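Local coordinates for protein HAD family phosphatase (Pseudomonas syringae pv. tomato, PDB 2ODA) that belongs to a Pseudomonas-specific subfamily of the haloacid dehalogenase (HAD) superfamily and probably carries out a biochemical function new to that group, at residues Cys16-Phe20 with His34-Pro39; Ala132-Cys138 with Arg156-Thr161. One frame throughout, in Å; residues are numbered along the deposited sequence.

Overall arrangement
Contact 1 comes first along the chain and closes before contact 2 opens. Their centres lie about 15 Å apart. The parallel sheet joins them: segment 16-20 follows strand 9-12, and loop 132-138 follows strand 127-131, with strand 109-112 between the two. Both segments follow the C-terminal ends of their strands, 16-20 by way of helix 13-17. HAD enzymes place their active site on this side; no ligand marks a site here. The two contacts also touch directly. Phe-20 CD1 lies 3.3 Å from Cys-134 CB, and Phe-20 CZ lies 3.4 Å from Ser-133 O. Cys-134 SG approaches Cys-16 CA at 4.0 Å. Contact 2 then ties loop 132-138 outward to helix 150-167.

Contact 1: Cys16-Phe20 with His34-Pro39; sequences CLVDF and HAQLTP
Thr-38 lays its side chain over the carbonyl of Cys-16 and the backbone leading to Phe-20. Its CB points toward segment 16-20, and the p rotamer lets Thr-38 OG1 donate a short 2.5 Å hydrogen bond to Cys-16 O. Thr-38 CG2 lies 3.7 Å from Val-18 O and near the edge of the Phe-20 ring. The backbones run antiparallel and form a single bridge, Val-18 with Leu-37, CA-CA 4.1 Å. This is a non-hydrogen-bonded pair flanked by two bonds: Thr-38 N to Leu-17 O, 2.9 Å, and Asp-19 N to Gln-36 O, 3.2 Å. CA-H...O contacts sit between them, Leu-37 CA to Leu-17 O at 3.4 Å and Val-18 CA to Gln-36 O at 3.3 Å. A weakly bonded helical turn through Cys-16 and Leu-17, then a short antiparallel pairing, is consistent with the squiggle and flap of the HAD fold. Val-18 is extended. Asp-19 takes left-handed helical angles (59/55), which turn the chain. Its OD2 bonds Ser-14 OG and the amide of Ala-24, and OD1 bonds the amide of Gln-23, so the carboxylate ties the turn to residues on both sides of it in sequence. Val-18 CG1 meets Leu-37 CD2 at 3.8 Å, and Phe-20 CD1 meets Pro-39 CD at 3.7 Å. A water links Phe-20 N (2.9 Å) to Gln-36 O (2.8 Å). Beyond the two segments, Trp-145 packs edge-to-face with Phe-20.

Contact 2: Ala132-Cys138 with Arg156-Thr161; sequences ASCGPLC and RRAQAT
Segment 132-138 is an irregular loop, with helical angles at 136-138 and a weak bond from Cys-138 N to Gly-135 O (3.1 Å). Segment 156-161 is regular helix. The nearest CA atoms are those of Ala-132 and Arg-157, 4.9 Å apart; the loop's far end returns to the same helical turn, Cys-138 CA to Arg-156 CA 6.3 Å. Arg-157 CA makes a CA-H...O contact with Ala-132 O at 3.6 Å. Ala-160 points toward the loop: its CB lies 3.7 Å from Ala-132 O, 4.1 Å from Cys-138 SG and 4.2 Å from Leu-137 CB. Ala-132 CB reaches Thr-161 OG1 at 3.4 Å, while that hydroxyl, rotamer m, bonds back to Arg-157 O (2.8 Å). A water joins Ser-133 OG (2.6 Å) and Arg-157 NH1 (3.0 Å); Ser-133 OG also bonds Asp-174 O, and Arg-157 (m, t, m) pairs through NH2 with Glu-154. The helix packs on the loop leaving strand 127-131, within the crossover to parallel strand 171-173 of the Rossmann-like HAD core.

Contact 1: Cys16-Phe20 with His34-Pro39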
loop_
_atom_site.group_PDB
_atom_site.type_symbol
_atom_site.label_atom_id
_atom_site.label_comp_id
_atom_site.label_asym_id
_atom_site.label_seq_id
_atom_site.Cartn_x
_atom_site.Cartn_y
_atom_site.Cartn_z
ATOM N N CYS B 16 -20.903 -9.648 2.403
ATOM C CA CYS B 16 -19.675 -10.319 2.784
ATOM C C CYS B 16 -19.758 -10.804 4.239
ATOM O O CYS B 16 -19.987 -11.990 4.459
ATOM C CB CYS B 16 -18.475 -9.405 2.492
ATOM S SG CYS B 16 -16.880 -10.011 3.026
ATOM N N LEU B 17 -19.593 -9.905 5.217
ATOM C CA LEU B 17 -19.814 -10.254 6.627
ATOM C C LEU B 17 -21.309 -10.425 6.927
ATOM O O LEU B 17 -21.714 -11.347 7.618
ATOM C CB LEU B 17 -19.225 -9.167 7.538
ATOM C CG LEU B 17 -17.687 -9.065 7.530
ATOM C CD1 LEU B 17 -17.255 -7.761 8.215
ATOM C CD2 LEU B 17 -17.111 -10.297 8.233
ATOM N N VAL B 18 -22.115 -9.510 6.399
ATOM C CA VAL B 18 -23.534 -9.471 6.697
ATOM C C VAL B 18 -24.244 -9.232 5.364
ATOM O O VAL B 18 -23.585 -9.097 4.330
ATOM C CB VAL B 18 -23.887 -8.310 7.693
ATOM C CG1 VAL B 18 -23.284 -8.535 9.102
ATOM C CG2 VAL B 18 -23.429 -6.958 7.146
ATOM N N ASP B 19 -25.571 -9.146 5.390
ATOM C CA ASP B 19 -26.336 -8.690 4.219
ATOM C C ASP B 19 -26.127 -9.558 2.965
ATOM O O ASP B 19 -25.724 -9.070 1.890
ATOM C CB ASP B 19 -26.083 -7.186 3.936
ATOM C CG ASP B 19 -27.021 -6.636 2.865
ATOM O OD1 ASP B 19 -28.099 -7.228 2.663
ATOM O OD2 ASP B 19 -26.674 -5.635 2.234
ATOM N N PHE B 20 -26.377 -10.851 3.112
ATOM C CA PHE B 20 -26.242 -11.794 1.991
ATOM C C PHE B 20 -27.017 -11.257 0.782
ATOM O O PHE B 20 -28.205 -10.908 0.906
ATOM C CB PHE B 20 -26.815 -13.146 2.428
ATOM C CG PHE B 20 -26.633 -14.258 1.435
ATOM C CD1 PHE B 20 -25.587 -15.171 1.581
ATOM C CD2 PHE B 20 -27.519 -14.416 0.379
ATOM C CE1 PHE B 20 -25.431 -16.245 0.690
ATOM C CE2 PHE B 20 -27.349 -15.480 -0.564
ATOM C CZ PHE B 20 -26.291 -16.391 -0.392
ATOM N N HIS B 34 -31.100 -7.308 7.025
ATOM C CA HIS B 34 -29.835 -7.255 6.301
ATOM C C HIS B 34 -28.621 -7.432 7.240
ATOM O O HIS B 34 -27.512 -7.770 6.805
ATOM C CB HIS B 34 -29.710 -5.902 5.595
ATOM C CG HIS B 34 -30.772 -5.627 4.572
ATOM N ND1 HIS B 34 -30.876 -4.403 3.940
ATOM C CD2 HIS B 34 -31.757 -6.402 4.057
ATOM C CE1 HIS B 34 -31.874 -4.443 3.073
ATOM N NE2 HIS B 34 -32.420 -5.646 3.122
ATOM N N ALA B 35 -28.816 -7.182 8.526
ATOM C CA ALA B 35 -27.720 -7.323 9.478
ATOM C C ALA B 35 -27.395 -8.797 9.836
ATOM O O ALA B 35 -26.426 -9.060 10.561
ATOM C CB ALA B 35 -27.974 -6.468 10.734
ATOM N N GLN B 36 -28.182 -9.754 9.319
ATOM C CA GLN B 36 -27.901 -11.167 9.568
ATOM C C GLN B 36 -26.500 -11.444 9.009
ATOM O O GLN B 36 -26.180 -11.038 7.887
ATOM C CB GLN B 36 -28.938 -12.067 8.873
ATOM C CG GLN B 36 -28.715 -13.601 9.051
ATOM C CD GLN B 36 -29.692 -14.434 8.214
ATOM O OE1 GLN B 36 -30.687 -13.921 7.719
ATOM N NE2 GLN B 36 -29.403 -15.713 8.054
ATOM N N LEU B 37 -25.649 -12.077 9.816
ATOM C CA LEU B 37 -24.356 -12.570 9.303
ATOM C C LEU B 37 -24.490 -13.605 8.182
ATOM O O LEU B 37 -25.418 -14.408 8.180
ATOM C CB LEU B 37 -23.564 -13.192 10.450
ATOM C CG LEU B 37 -23.142 -12.195 11.529
ATOM C CD1 LEU B 37 -22.948 -12.937 12.884
ATOM C CD2 LEU B 37 -21.883 -11.458 11.133
ATOM N N THR B 38 -23.550 -13.587 7.237
ATOM C CA THR B 38 -23.520 -14.557 6.137
ATOM C C THR B 38 -23.143 -15.979 6.610
ATOM O O THR B 38 -22.552 -16.141 7.685
ATOM C CB THR B 38 -22.588 -14.103 4.977
ATOM O OG1 THR B 38 -21.244 -13.970 5.450
ATOM C CG2 THR B 38 -23.085 -12.783 4.371
ATOM N N PRO B 39 -23.525 -17.006 5.830
ATOM C CA PRO B 39 -23.284 -18.383 6.286
ATOM C C PRO B 39 -21.801 -18.641 6.633
ATOM O O PRO B 39 -20.909 -18.287 5.865
ATOM C CB PRO B 39 -23.743 -19.230 5.091
ATOM C CG PRO B 39 -24.782 -18.400 4.413
ATOM C CD PRO B 39 -24.248 -16.974 4.540
HETATM O O HOH W 1 -27.367 -11.954 5.580
#

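Contact 2: Ala132-Cys138 with Arg156-Thr161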
loop_
_atom_site.group_PDB
_atom_site.type_symbol
_atom_site.label_atom_id
_atom_site.label_comp_id
_atom_site.label_asym_id
_atom_site.label_seq_id
_atom_site.Cartn_x
_atom_site.Cartn_y
_atom_site.Cartn_z
ATOM N N ALA B 132 -18.187 -16.439 -3.409
ATOM C CA ALA B 132 -18.962 -16.863 -4.595
ATOM C C ALA B 132 -20.493 -16.856 -4.432
ATOM O O ALA B 132 -21.219 -17.016 -5.413
ATOM C CB ALA B 132 -18.497 -18.228 -5.040
ATOM N N SER B 133 -20.981 -16.695 -3.213
ATOM C CA SER B 133 -22.424 -16.860 -2.946
ATOM C C SER B 133 -23.143 -15.592 -2.546
ATOM O O SER B 133 -24.304 -15.387 -2.910
ATOM C CB SER B 133 -22.649 -17.904 -1.844
ATOM O OG SER B 133 -22.151 -19.187 -2.242
ATOM N N CYS B 134 -22.484 -14.778 -1.728
ATOM C CA CYS B 134 -23.211 -13.751 -0.972
ATOM C C CYS B 134 -23.067 -12.331 -1.523
ATOM O O CYS B 134 -23.652 -11.394 -0.970
ATOM C CB CYS B 134 -22.784 -13.779 0.510
ATOM S SG CYS B 134 -21.044 -13.506 0.717
ATOM N N GLY B 135 -22.340 -12.176 -2.626
ATOM C CA GLY B 135 -21.989 -10.842 -3.129
ATOM C C GLY B 135 -22.919 -10.340 -4.218
ATOM O O GLY B 135 -23.847 -11.053 -4.610
ATOM N N PRO B 136 -22.651 -9.128 -4.759
ATOM C CA PRO B 136 -23.548 -8.519 -5.757
ATOM C C PRO B 136 -23.658 -9.248 -7.106
ATOM O O PRO B 136 -24.657 -9.079 -7.811
ATOM C CB PRO B 136 -22.970 -7.087 -5.935
ATOM C CG PRO B 136 -21.522 -7.228 -5.604
ATOM C CD PRO B 136 -21.487 -8.269 -4.469
ATOM N N LEU B 137 -22.664 -10.058 -7.475
ATOM C CA LEU B 137 -22.729 -10.824 -8.728
ATOM C C LEU B 137 -23.796 -11.908 -8.646
ATOM O O LEU B 137 -24.346 -12.338 -9.668
ATOM C CB LEU B 137 -21.394 -11.471 -9.058
ATOM C CG LEU B 137 -20.290 -10.501 -9.453
ATOM C CD1 LEU B 137 -18.942 -11.217 -9.441
ATOM C CD2 LEU B 137 -20.584 -9.922 -10.828
ATOM N N CYS B 138 -24.075 -12.352 -7.430
ATOM C CA CYS B 138 -25.242 -13.196 -7.179
ATOM C C CYS B 138 -26.473 -12.319 -6.866
ATOM O O CYS B 138 -27.514 -12.469 -7.493
ATOM C CB CYS B 138 -24.935 -14.194 -6.049
ATOM S SG CYS B 138 -23.476 -15.243 -6.408
ATOM N N ARG B 156 -24.749 -20.216 -10.383
ATOM C CA ARG B 156 -24.456 -18.836 -9.969
ATOM C C ARG B 156 -23.105 -18.680 -9.255
ATOM O O ARG B 156 -22.416 -17.681 -9.476
ATOM C CB ARG B 156 -25.617 -18.257 -9.136
ATOM C CG ARG B 156 -26.809 -17.882 -10.057
ATOM C CD ARG B 156 -28.109 -17.644 -9.283
ATOM N NE ARG B 156 -29.228 -17.292 -10.193
ATOM C CZ ARG B 156 -29.814 -18.150 -11.026
ATOM N NH1 ARG B 156 -29.398 -19.411 -11.113
ATOM N NH2 ARG B 156 -30.805 -17.745 -11.804
ATOM N N ARG B 157 -22.754 -19.651 -8.411
ATOM C CA ARG B 157 -21.444 -19.694 -7.766
ATOM C C ARG B 157 -20.331 -19.813 -8.807
ATOM O O ARG B 157 -19.356 -19.070 -8.757
ATOM C CB ARG B 157 -21.339 -20.900 -6.839
ATOM C CG ARG B 157 -21.994 -20.746 -5.476
ATOM C CD ARG B 157 -21.434 -21.822 -4.508
ATOM N NE ARG B 157 -21.698 -23.199 -4.963
ATOM C CZ ARG B 157 -22.797 -23.894 -4.673
ATOM N NH1 ARG B 157 -23.744 -23.361 -3.891
ATOM N NH2 ARG B 157 -22.941 -25.130 -5.160
ATOM N N ALA B 158 -20.482 -20.745 -9.747
ATOM C CA ALA B 158 -19.503 -20.924 -10.805
ATOM C C ALA B 158 -19.326 -19.651 -11.664
ATOM O O ALA B 158 -18.207 -19.278 -12.005
ATOM C CB ALA B 158 -19.862 -22.155 -11.669
ATOM N N GLN B 159 -20.428 -18.970 -11.991
ATOM C CA GLN B 159 -20.350 -17.721 -12.769
ATOM C C GLN B 159 -19.611 -16.618 -12.011
ATOM O O GLN B 159 -18.711 -15.977 -12.574
ATOM C CB GLN B 159 -21.737 -17.231 -13.203
ATOM C CG GLN B 159 -22.268 -18.072 -14.326
ATOM C CD GLN B 159 -23.761 -17.909 -14.578
ATOM O OE1 GLN B 159 -24.495 -17.290 -13.784
ATOM N NE2 GLN B 159 -24.221 -18.490 -15.677
ATOM N N ALA B 160 -19.997 -16.400 -10.756
ATOM C CA ALA B 160 -19.307 -15.437 -9.862
ATOM C C ALA B 160 -17.825 -15.757 -9.673
ATOM O O ALA B 160 -16.995 -14.843 -9.673
ATOM C CB ALA B 160 -19.991 -15.379 -8.495
ATOM N N THR B 161 -17.518 -17.044 -9.496
ATOM C CA THR B 161 -16.142 -17.536 -9.311
ATOM C C THR B 161 -15.263 -17.201 -10.524
ATOM O O THR B 161 -14.141 -16.683 -10.380
ATOM C CB THR B 161 -16.115 -19.074 -8.971
ATOM O OG1 THR B 161 -16.786 -19.304 -7.724
ATOM C CG2 THR B 161 -14.681 -19.588 -8.857
HETATM O O HOH W 2 -23.537 -21.343 -1.681
HETATM O O HOH W 3 -23.475 -15.457 -10.610
#